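Long-range contacts in cytochrome P450 monooxygenase (PDB 6KBH), which probably acts as a self-sufficient monooxygenase, joining a heme that activates oxygen to a flavin and a [2Fe-2S] cluster that deliver electrons: residues A[104-110]-A[222-226]; A[508-514]-A[562-568]. All coordinates share one frame; numbering follows the deposited sequence.

Interaction 1 (A[104-110]-A[222-226]); sequences TPTSDEA and QVAVA
The backbones of Ala110, in the first turn of helix 108-116, and Val223, in helix 219-242, come within 4.4 Å at their CA atoms, while the loop leading into the shorter helix runs past the side chain of Gln222. That glutamine carries most of the contact. Its CG lies anti to the carbonyl carbon (chi1 -86°) and the chain is extended beyond it, which carries the terminal amide to the peptide groups on both sides of Thr106. Gln222 NE2 donates to Pro105 O at 2.5 Å; the acceptor lies close to the amide plane of the glutamine, although the nitrogen stands above the carbonyl plane of Pro105. At the other end of the amide, Gln222 OE1 accepts from Ser107 N at 2.7 Å, with the donor tilted from the carbonyl plane. Held by a donor and an acceptor of the same loop, the amide is fixed in its rotation.

Ser107 is the N-cap of helix 108-116: its OG accepts from Ala110 N at 3.3 Å, and the same hydroxyl makes a weak hydrogen bond of 3.2 Å to Gln222 OE1. The long helix thus grips the start of the short one, an arrangement consistent with the B' helix of the B-C loop packing on the G helix of the P450 fold. Thr104 and Gln222 both also touch Pro217.

Beyond the cap the contact becomes apolar. Ala110 CB sits over the backbone of Gln222 and Val223, 4.1 Å from Val223 CG1, and its small methyl lets the two helices come close. Ala226, one turn further along, presents CB to Ala110 CB at 4.1 Å and also reaches Val113 and Leu114. At the exposed margin, the Glu109 side chain passes obliquely over Val223, its CG 4.1 Å from Val223 CG1.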
loop_
_atom_site.group_PDB
_atom_site.type_symbol
_atom_site.label_atom_id
_atom_site.label_comp_id
_atom_site.label_asym_id
_atom_site.label_seq_id
_atom_site.Cartn_x
_atom_site.Cartn_y
_atom_site.Cartn_z
ATOM N N THR A 104 31.099 5.224 -15.725
ATOM C CA THR A 104 32.233 5.292 -16.635
ATOM C C THR A 104 31.821 4.789 -18.016
ATOM O O THR A 104 31.114 3.778 -18.124
ATOM C CB THR A 104 33.401 4.463 -16.113
ATOM O OG1 THR A 104 32.983 3.106 -15.943
ATOM C CG2 THR A 104 33.890 5.013 -14.774
ATOM N N PRO A 105 32.238 5.478 -19.075
ATOM C CA PRO A 105 31.745 5.148 -20.416
ATOM C C PRO A 105 32.221 3.780 -20.884
ATOM O O PRO A 105 33.246 3.255 -20.445
ATOM C CB PRO A 105 32.322 6.264 -21.297
ATOM C CG PRO A 105 32.709 7.359 -20.338
ATOM C CD PRO A 105 33.122 6.655 -19.086
ATOM N N THR A 106 31.441 3.206 -21.797
ATOM C CA THR A 106 31.765 1.905 -22.365
ATOM C C THR A 106 32.961 2.022 -23.305
ATOM O O THR A 106 32.997 2.900 -24.172
ATOM C CB THR A 106 30.552 1.345 -23.109
ATOM O OG1 THR A 106 29.462 1.173 -22.191
ATOM C CG2 THR A 106 30.884 0.011 -23.752
ATOM N N SER A 107 33.942 1.141 -23.127
ATOM C CA SER A 107 35.140 1.184 -23.951
ATOM C C SER A 107 34.826 0.777 -25.388
ATOM O O SER A 107 33.799 0.154 -25.680
ATOM C CB SER A 107 36.223 0.271 -23.373
ATOM O OG SER A 107 35.833 -1.090 -23.432
ATOM N N ASP A 108 35.732 1.153 -26.297
ATOM C CA ASP A 108 35.593 0.760 -27.697
ATOM C C ASP A 108 35.508 -0.755 -27.833
ATOM O O ASP A 108 34.730 -1.274 -28.641
ATOM C CB ASP A 108 36.768 1.300 -28.512
ATOM C CG ASP A 108 36.823 2.812 -28.528
ATOM O OD1 ASP A 108 35.750 3.451 -28.505
ATOM O OD2 ASP A 108 37.944 3.362 -28.565
ATOM N N GLU A 109 36.302 -1.475 -27.038
ATOM C CA GLU A 109 36.272 -2.933 -27.044
ATOM C C GLU A 109 34.878 -3.458 -26.728
ATOM O O GLU A 109 34.330 -4.287 -27.464
ATOM C CB GLU A 109 37.292 -3.460 -26.036
ATOM C CG GLU A 109 37.686 -4.910 -26.210
ATOM C CD GLU A 109 38.839 -5.296 -25.302
ATOM O OE1 GLU A 109 39.231 -4.464 -24.455
ATOM O OE2 GLU A 109 39.350 -6.428 -25.432
ATOM N N ALA A 110 34.279 -2.973 -25.637
ATOM C CA ALA A 110 32.991 -3.504 -25.202
ATOM C C ALA A 110 31.858 -3.094 -26.135
ATOM O O ALA A 110 30.884 -3.840 -26.281
ATOM C CB ALA A 110 32.695 -3.056 -23.771
ATOM N N GLN A 222 33.673 -4.510 -18.243
ATOM C CA GLN A 222 32.824 -3.924 -19.275
ATOM C C GLN A 222 32.547 -4.913 -20.401
ATOM O O GLN A 222 31.404 -5.053 -20.849
ATOM C CB GLN A 222 33.472 -2.655 -19.831
ATOM C CG GLN A 222 33.177 -1.398 -19.042
ATOM C CD GLN A 222 33.607 -0.149 -19.780
ATOM O OE1 GLN A 222 34.305 -0.227 -20.789
ATOM N NE2 GLN A 222 33.192 1.011 -19.281
ATOM N N VAL A 223 33.584 -5.613 -20.873
ATOM C CA VAL A 223 33.389 -6.527 -21.996
ATOM C C VAL A 223 32.581 -7.750 -21.566
ATOM O O VAL A 223 31.692 -8.204 -22.294
ATOM C CB VAL A 223 34.740 -6.911 -22.635
ATOM C CG1 VAL A 223 35.624 -5.684 -22.792
ATOM C CG2 VAL A 223 35.466 -7.996 -21.847
ATOM N N ALA A 224 32.855 -8.290 -20.372
ATOM C CA ALA A 224 32.135 -9.477 -19.920
ATOM C C ALA A 224 30.642 -9.207 -19.794
ATOM O O ALA A 224 29.828 -10.117 -19.986
ATOM C CB ALA A 224 32.703 -9.963 -18.590
ATOM N N VAL A 225 30.269 -7.968 -19.475
ATOM C CA VAL A 225 28.859 -7.594 -19.473
ATOM C C VAL A 225 28.342 -7.485 -20.903
ATOM O O VAL A 225 27.294 -8.043 -21.244
ATOM C CB VAL A 225 28.656 -6.282 -18.692
ATOM C CG1 VAL A 225 27.263 -5.725 -18.937
ATOM C CG2 VAL A 225 28.896 -6.511 -17.207
ATOM N N ALA A 226 29.082 -6.775 -21.762
ATOM C CA ALA A 226 28.693 -6.652 -23.164
ATOM C C ALA A 226 28.554 -8.014 -23.830
ATOM O O ALA A 226 27.740 -8.178 -24.747
ATOM C CB ALA A 226 29.715 -5.800 -23.917
#

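Interaction 2 (A[508-514]-A[562-568]); sequences GSHIDVD and RVRGPRN. With FMN (flavin mononucleotide), chain B.
At the wall of the FMN pocket, strands 510-515 and 560-567 pair antiparallel in the six-stranded sheet of the flavin-binding, ferredoxin-reductase-type domain, and His510 meets Arg567 through both backbone and ring. His510 N donates to Arg567 O at 3.0 Å, and this same oxygen stands 3.3 Å above the imidazole plane, over its centre. With CG between the backbone N and the carbonyl carbon (chi1 55°), the ring turns back over its own strand pair, and His510 CB lies 3.5 Å from FMN O4. Replacing His510 by alanine would probably leave the Arg567 carbonyl without the ring over it and His569 without its edge-to-face partner. A beta bulge then shifts the register by one before Asp512 pairs with Arg564, whose N donates to Asp512 O at 2.8 Å.

On the face carrying His510, Asp512 and Arg567 form a salt bridge, Arg567 NH2 meeting Asp512 OD2 on its syn side at 3.0 Å with the flat groups 65° apart. Arg567 NH2 also donates to the backbone O of Cys740, a ligand of the [2Fe-2S] cluster. Asp514 is shared by two arginines: OD1 takes Arg564 NH1 at 3.1 Å, while Arg564 NH2 has its own salt bridge to Asp734. Asp514 OD2 lies over the guanidinium face of Arg562, 3.1 Å from its NE, a contact of charges with no N-H directed at the oxygen.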
loop_
_atom_site.group_PDB
_atom_site.type_symbol
_atom_site.label_atom_id
_atom_site.label_comp_id
_atom_site.label_asym_id
_atom_site.label_seq_id
_atom_site.Cartn_x
_atom_site.Cartn_y
_atom_site.Cartn_z
ATOM N N GLY A 508 -21.623 5.386 19.155
ATOM C CA GLY A 508 -21.822 5.290 17.728
ATOM C C GLY A 508 -20.627 4.772 16.965
ATOM O O GLY A 508 -20.767 4.434 15.781
ATOM N N SER A 509 -19.461 4.691 17.601
ATOM C CA SER A 509 -18.263 4.214 16.926
ATOM C C SER A 509 -18.393 2.740 16.562
ATOM O O SER A 509 -19.106 1.968 17.211
ATOM C CB SER A 509 -17.025 4.423 17.799
ATOM O OG SER A 509 -17.032 5.698 18.414
ATOM N N HIS A 510 -17.684 2.356 15.508
ATOM C CA HIS A 510 -17.669 0.998 14.994
ATOM C C HIS A 510 -16.224 0.552 14.829
ATOM O O HIS A 510 -15.286 1.312 15.082
ATOM C CB HIS A 510 -18.402 0.915 13.653
ATOM C CG HIS A 510 -17.881 1.878 12.633
ATOM N ND1 HIS A 510 -18.445 3.119 12.429
ATOM C CD2 HIS A 510 -16.837 1.793 11.774
ATOM C CE1 HIS A 510 -17.779 3.752 11.482
ATOM N NE2 HIS A 510 -16.799 2.970 11.066
ATOM N N ILE A 511 -16.036 -0.693 14.390
ATOM C CA ILE A 511 -14.714 -1.158 13.990
ATOM C C ILE A 511 -14.836 -2.004 12.736
ATOM O O ILE A 511 -15.875 -2.601 12.456
ATOM C CB ILE A 511 -13.986 -1.996 15.053
ATOM C CG1 ILE A 511 -14.349 -1.594 16.459
ATOM C CG2 ILE A 511 -12.512 -1.761 14.964
ATOM C CD1 ILE A 511 -13.880 -2.633 17.413
ATOM N N ASP A 512 -13.728 -2.089 12.006
ATOM C CA ASP A 512 -13.630 -2.917 10.812
ATOM C C ASP A 512 -12.873 -4.191 11.171
ATOM O O ASP A 512 -11.667 -4.155 11.433
ATOM C CB ASP A 512 -12.949 -2.156 9.678
ATOM C CG ASP A 512 -13.651 -0.853 9.354
ATOM O OD1 ASP A 512 -14.315 -0.297 10.254
ATOM O OD2 ASP A 512 -13.559 -0.393 8.197
ATOM N N VAL A 513 -13.589 -5.311 11.184
ATOM C CA VAL A 513 -13.053 -6.602 11.595
ATOM C C VAL A 513 -13.072 -7.532 10.390
ATOM O O VAL A 513 -14.092 -7.644 9.701
ATOM C CB VAL A 513 -13.859 -7.192 12.767
ATOM C CG1 VAL A 513 -15.353 -7.098 12.491
ATOM C CG2 VAL A 513 -13.446 -8.625 13.025
ATOM N N ASP A 514 -11.945 -8.192 10.130
ATOM C CA ASP A 514 -11.833 -9.085 8.979
ATOM C C ASP A 514 -12.596 -10.373 9.243
ATOM O O ASP A 514 -12.118 -11.242 9.976
ATOM C CB ASP A 514 -10.368 -9.386 8.684
ATOM C CG ASP A 514 -9.649 -8.216 8.068
ATOM O OD1 ASP A 514 -10.281 -7.152 7.902
ATOM O OD2 ASP A 514 -8.452 -8.363 7.744
ATOM N N ARG A 562 -8.033 -9.616 12.887
ATOM C CA ARG A 562 -7.499 -8.296 12.604
ATOM C C ARG A 562 -8.644 -7.291 12.635
ATOM O O ARG A 562 -9.698 -7.507 12.035
ATOM C CB ARG A 562 -6.794 -8.262 11.244
ATOM C CG ARG A 562 -6.718 -6.883 10.650
ATOM C CD ARG A 562 -5.469 -6.720 9.784
ATOM N NE ARG A 562 -5.719 -6.985 8.367
ATOM C CZ ARG A 562 -5.994 -6.051 7.458
ATOM N NH1 ARG A 562 -6.041 -4.771 7.797
ATOM N NH2 ARG A 562 -6.207 -6.396 6.201
ATOM N N VAL A 563 -8.449 -6.194 13.351
ATOM C CA VAL A 563 -9.525 -5.270 13.668
ATOM C C VAL A 563 -8.939 -3.871 13.672
ATOM O O VAL A 563 -7.992 -3.591 14.417
ATOM C CB VAL A 563 -10.171 -5.623 15.015
ATOM C CG1 VAL A 563 -9.131 -5.894 16.076
ATOM C CG2 VAL A 563 -11.106 -4.547 15.460
ATOM N N ARG A 564 -9.487 -3.003 12.830
ATOM C CA ARG A 564 -8.881 -1.714 12.512
ATOM C C ARG A 564 -9.636 -0.607 13.227
ATOM O O ARG A 564 -10.851 -0.476 13.053
ATOM C CB ARG A 564 -8.881 -1.494 11.001
ATOM C CG ARG A 564 -8.126 -2.592 10.275
ATOM C CD ARG A 564 -7.615 -2.161 8.917
ATOM N NE ARG A 564 -8.666 -2.095 7.907
ATOM C CZ ARG A 564 -9.235 -3.157 7.345
ATOM N NH1 ARG A 564 -8.877 -4.383 7.704
ATOM N NH2 ARG A 564 -10.176 -2.989 6.428
ATOM N N GLY A 565 -8.890 0.228 13.958
ATOM C CA GLY A 565 -9.384 1.029 15.055
ATOM C C GLY A 565 -10.687 1.774 14.848
ATOM O O GLY A 565 -11.143 2.011 13.724
ATOM N N PRO A 566 -11.301 2.167 15.960
ATOM C CA PRO A 566 -12.612 2.822 15.907
ATOM C C PRO A 566 -12.611 4.077 15.048
ATOM O O PRO A 566 -11.777 4.970 15.215
ATOM C CB PRO A 566 -12.892 3.156 17.376
ATOM C CG PRO A 566 -12.081 2.170 18.152
ATOM C CD PRO A 566 -10.834 1.969 17.343
ATOM N N ARG A 567 -13.543 4.126 14.105
ATOM C CA ARG A 567 -14.028 5.371 13.528
ATOM C C ARG A 567 -15.499 5.537 13.883
ATOM O O ARG A 567 -16.144 4.620 14.396
ATOM C CB ARG A 567 -13.840 5.408 12.008
ATOM C CG ARG A 567 -12.687 4.593 11.476
ATOM C CD ARG A 567 -12.391 5.022 10.051
ATOM N NE ARG A 567 -13.230 4.315 9.088
ATOM C CZ ARG A 567 -12.993 3.083 8.654
ATOM N NH1 ARG A 567 -11.935 2.413 9.091
ATOM N NH2 ARG A 567 -13.813 2.519 7.779
ATOM N N ASN A 568 -16.034 6.718 13.590
ATOM C CA ASN A 568 -17.402 7.037 13.980
ATOM C C ASN A 568 -17.988 8.020 12.978
ATOM O O ASN A 568 -17.491 9.142 12.847
ATOM C CB ASN A 568 -17.434 7.620 15.397
ATOM C CG ASN A 568 -18.837 7.708 15.973
ATOM O OD1 ASN A 568 -19.824 7.438 15.289
ATOM N ND2 ASN A 568 -18.929 8.090 17.242
HETATM N N1 FMN B . -22.378 -1.651 8.803
HETATM C C2 FMN B . -21.835 -0.431 8.675
HETATM O O2 FMN B . -21.583 0.009 7.506
HETATM N N3 FMN B . -21.544 0.340 9.731
HETATM C C4 FMN B . -21.809 -0.123 10.969
HETATM O O4 FMN B . -21.526 0.638 12.055
HETATM C C4A FMN B . -22.376 -1.385 11.134
HETATM N N5 FMN B . -22.633 -1.834 12.373
HETATM C C5A FMN B . -23.172 -3.050 12.517
HETATM C C6 FMN B . -23.427 -3.482 13.806
HETATM C C7 FMN B . -23.982 -4.722 14.013
HETATM C C7M FMN B . -24.206 -5.080 15.503
HETATM C C8 FMN B . -24.301 -5.554 12.932
HETATM C C8M FMN B . -24.909 -6.931 13.113
HETATM C C9 FMN B . -24.059 -5.111 11.637
HETATM C C9A FMN B . -23.479 -3.858 11.417
HETATM N N10 FMN B . -23.225 -3.401 10.171
HETATM C C10 FMN B . -22.668 -2.167 10.020
HETATM C "C1'" FMN B . -23.498 -4.228 8.953
HETATM C "C2'" FMN B . -22.356 -5.156 8.625
HETATM O "O2'" FMN B . -21.222 -4.514 8.207
HETATM C "C3'" FMN B . -22.756 -6.155 7.570
HETATM O "O3'" FMN B . -23.234 -5.571 6.387
HETATM C "C4'" FMN B . -23.787 -7.163 8.123
HETATM O "O4'" FMN B . -23.584 -7.730 9.362
HETATM C "C5'" FMN B . -23.900 -8.421 7.210
HETATM O "O5'" FMN B . -22.668 -8.970 6.677
HETATM P P FMN B . -22.760 -9.973 5.473
HETATM O O1P FMN B . -21.461 -9.976 4.708
HETATM O O2P FMN B . -23.014 -11.366 5.953
HETATM O O3P FMN B . -23.889 -9.527 4.598
#

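In the fold
From the N terminus, the chain first passes residues 104-110 in the cytochrome P450 part and, 111 residues later, just over half of them helical, returns at 222-226; interaction 1 closes that loop, joining the start of helix 108-116 to helix 219-242. The chain then completes the heme-binding part and enters the flavin domain, where interaction 2 closes a much shorter loop of 47 residues between two neighbouring strands. The loops follow one another in series and neither nest nor cross. Their centres lie 59 Å apart, on opposite sides of the chain's centre: one ties helices away from the cofactors, the other strands between flavin and iron-sulfur cluster.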